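Local coordinates for protein autotransporter adhesin (Vibrio vulnificus, PDB 4ERR) that probably directs the DUF5 effector domain of the MARTX toxin to membranes, as a four-helix-bundle membrane localization domain, at residues P20-Y25 with Y57-H61. Numbering follows the deposited sequence. Where two conformers were deposited one is given.
Sequences PIGASY and YIAEH
H61 slots its imidazole against I21 and S24. I21 CA lies 4.0 Å from the centre of the ring, almost straight above it, a CH-pi contact, while E60 CG covers the opposite face nearer the rim. S24, small enough to bring its hydroxyl up to the imidazole edge, shares a hydrogen bond with H61, OG to NE2 2.8 Å. With CG1 beside its backbone N (chi1 -57°), I21 sends that branch to 3.5 Å from H61 ND1 and directs CG2 at Y57, 3.8 Å from CE2; a beta-branched residue can thus meet both rings at once. The Y57 ring lays one face over H61 CB and turns an edge to S24 CB. Its hydroxyl is hydrogen-bonded to N67 of the second subunit, whose R66 packs on I21 and Y57. The contact joins helix 7-37 to the end of helix 41-60, two antiparallel helices of the bundle; H61 is the first residue to leave helical geometry, and its carbonyl is also bound by that N67. Toward solvent the packing gives way to a polar link: the long side chain of exposed E60 is linked to S24 by a water, which donates to E60 OE1 at 2.8 Å and lies 3.1 Å from S24 OG.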
ATOM      1  N   PRO B  20      -9.292   6.436  -3.515  1.00 29.50           N
ATOM      2  CA  PRO B  20      -9.123   6.430  -4.984  1.00 29.26           C
ATOM      3  C   PRO B  20      -8.249   5.304  -5.492  1.00 26.97           C
ATOM      4  O   PRO B  20      -8.417   4.839  -6.625  1.00 27.68           O
ATOM      5  CB  PRO B  20      -8.462   7.789  -5.282  1.00 30.59           C
ATOM      6  CG  PRO B  20      -7.868   8.233  -3.977  1.00 31.07           C
ATOM      7  CD  PRO B  20      -8.758   7.681  -2.908  1.00 30.30           C
ATOM      8  N   ILE B  21      -7.305   4.857  -4.655  1.00 26.03           N
ATOM      9  CA  ILE B  21      -6.421   3.767  -5.043  1.00 24.26           C
ATOM     10  C   ILE B  21      -7.250   2.497  -5.122  1.00 23.26           C
ATOM     11  O   ILE B  21      -7.132   1.735  -6.078  1.00 24.69           O
ATOM     12  CB  ILE B  21      -5.249   3.588  -4.045  1.00 24.01           C
ATOM     13  CG1 ILE B  21      -4.447   4.888  -3.906  1.00 25.13           C
ATOM     14  CG2 ILE B  21      -4.316   2.455  -4.491  1.00 24.90           C
ATOM     15  CD1 ILE B  21      -3.291   4.812  -2.943  1.00 26.49           C
ATOM     16  N   GLY B  22      -8.105   2.281  -4.123  1.00 23.76           N
ATOM     17  CA  GLY B  22      -8.987   1.115  -4.089  1.00 23.81           C
ATOM     18  C   GLY B  22      -9.934   1.062  -5.273  1.00 24.25           C
ATOM     19  O   GLY B  22     -10.216  -0.019  -5.812  1.00 24.82           O
ATOM     20  N   ALA B  23     -10.416   2.236  -5.688  1.00 25.60           N
ATOM     21  CA  ALA B  23     -11.267   2.330  -6.865  1.00 25.60           C
ATOM     22  C   ALA B  23     -10.523   1.910  -8.158  1.00 25.69           C
ATOM     23  O   ALA B  23     -11.057   1.138  -8.971  1.00 26.70           O
ATOM     24  CB  ALA B  23     -11.860   3.752  -6.993  1.00 27.62           C
ATOM     25  N   SER B  24      -9.310   2.416  -8.351  1.00 25.07           N
ATOM     26  CA  SER B  24      -8.509   2.005  -9.498  1.00 24.44           C
ATOM     27  C   SER B  24      -8.221   0.506  -9.436  1.00 23.67           C
ATOM     28  O   SER B  24      -8.301  -0.192 -10.437  1.00 24.61           O
ATOM     29  CB  SER B  24      -7.198   2.802  -9.589  1.00 26.11           C
ATOM     30  OG  SER B  24      -7.439   4.174  -9.802  1.00 33.36           O
ATOM     31  N   TYR B  25      -7.909   0.005  -8.239  1.00 22.07           N
ATOM     32  CA  TYR B  25      -7.641  -1.418  -8.079  1.00 21.26           C
ATOM     33  C   TYR B  25      -8.835  -2.277  -8.483  1.00 21.06           C
ATOM     34  O   TYR B  25      -8.686  -3.282  -9.162  1.00 21.27           O
ATOM     35  CB  TYR B  25      -7.191  -1.743  -6.667  1.00 21.51           C
ATOM     36  CG  TYR B  25      -6.770  -3.154  -6.436  1.00 22.06           C
ATOM     37  CD1 TYR B  25      -5.745  -3.726  -7.176  1.00 27.87           C
ATOM     38  CD2 TYR B  25      -7.325  -3.914  -5.411  1.00 23.76           C
ATOM     39  CE1 TYR B  25      -5.308  -5.026  -6.917  1.00 27.64           C
ATOM     40  CE2 TYR B  25      -6.872  -5.223  -5.138  1.00 25.33           C
ATOM     41  CZ  TYR B  25      -5.880  -5.764  -5.889  1.00 27.04           C
ATOM     42  OH  TYR B  25      -5.420  -7.049  -5.603  1.00 30.58           O
ATOM     43  N   TYR B  57      -2.356   2.491 -13.287  1.00 26.01           N
ATOM     44  CA  TYR B  57      -2.378   2.403 -11.849  1.00 25.55           C
ATOM     45  C   TYR B  57      -0.978   2.595 -11.257  1.00 27.29           C
ATOM     46  O   TYR B  57      -0.814   3.351 -10.317  1.00 28.95           O
ATOM     47  CB  TYR B  57      -3.010   1.044 -11.420  1.00 24.48           C
ATOM     48  CG  TYR B  57      -2.927   0.748  -9.937  1.00 24.11           C
ATOM     49  CD1 TYR B  57      -1.736   0.298  -9.369  1.00 26.92           C
ATOM     50  CD2 TYR B  57      -4.035   0.881  -9.100  1.00 24.38           C
ATOM     51  CE1 TYR B  57      -1.634   0.048  -8.019  1.00 27.14           C
ATOM     52  CE2 TYR B  57      -3.941   0.605  -7.736  1.00 24.99           C
ATOM     53  CZ  TYR B  57      -2.742   0.189  -7.200  1.00 25.37           C
ATOM     54  OH  TYR B  57      -2.684  -0.053  -5.833  1.00 25.97           O
ATOM     55  N   ILE B  58       0.020   1.898 -11.788  0.50 27.92           N
ATOM     56  CA  ILE B  58       1.375   1.979 -11.228  0.50 29.54           C
ATOM     57  C   ILE B  58       1.949   3.395 -11.359  0.50 30.98           C
ATOM     58  O   ILE B  58       2.749   3.822 -10.515  0.50 32.61           O
ATOM     59  CB  ILE B  58       2.292   0.901 -11.836  0.50 29.64           C
ATOM     60  CG1 ILE B  58       1.770  -0.505 -11.485  0.50 27.72           C
ATOM     61  CG2 ILE B  58       3.734   1.076 -11.362  0.50 31.13           C
ATOM     62  CD1 ILE B  58       2.102  -0.982 -10.087  0.50 29.71           C
ATOM     63  N   ALA B  59       1.565   4.127 -12.409  1.00 32.18           N
ATOM     64  CA  ALA B  59       1.973   5.526 -12.556  1.00 34.50           C
ATOM     65  C   ALA B  59       1.218   6.462 -11.603  1.00 35.73           C
ATOM     66  O   ALA B  59       1.811   7.375 -11.005  1.00 38.16           O
ATOM     67  CB  ALA B  59       1.779   5.980 -14.032  1.00 34.81           C
ATOM     68  N   GLU B  60      -0.075   6.204 -11.445  1.00 35.05           N
ATOM     69  CA  GLU B  60      -0.974   7.058 -10.664  1.00 35.60           C
ATOM     70  C   GLU B  60      -0.915   6.825  -9.144  1.00 34.39           C
ATOM     71  O   GLU B  60      -1.105   7.775  -8.361  1.00 35.51           O
ATOM     72  CB  GLU B  60      -2.411   6.823 -11.144  1.00 36.31           C
ATOM     73  CG  GLU B  60      -3.451   7.823 -10.659  1.00 40.64           C
ATOM     74  CD  GLU B  60      -4.844   7.596 -11.276  1.00 45.81           C
ATOM     75  OE1 GLU B  60      -5.000   6.768 -12.234  1.00 47.62           O
ATOM     76  OE2 GLU B  60      -5.793   8.260 -10.798  1.00 51.68           O
ATOM     77  N   HIS B  61      -0.661   5.581  -8.735  1.00 32.50           N
ATOM     78  CA  HIS B  61      -0.739   5.185  -7.322  1.00 32.01           C
ATOM     79  C   HIS B  61       0.501   4.427  -6.824  1.00 32.82           C
ATOM     80  O   HIS B  61       0.420   3.267  -6.403  1.00 32.99           O
ATOM     81  CB  HIS B  61      -1.972   4.311  -7.123  1.00 31.00           C
ATOM     82  CG  HIS B  61      -3.246   4.903  -7.648  1.00 30.05           C
ATOM     83  ND1 HIS B  61      -3.796   6.070  -7.156  1.00 28.72           N
ATOM     84  CD2 HIS B  61      -4.127   4.432  -8.571  1.00 31.14           C
ATOM     85  CE1 HIS B  61      -4.949   6.300  -7.772  1.00 30.44           C
ATOM     86  NE2 HIS B  61      -5.152   5.339  -8.658  1.00 30.89           N
TER
HETATM   87  O   HOH W   1      -5.376   4.013 -12.083  1.00 35.32           O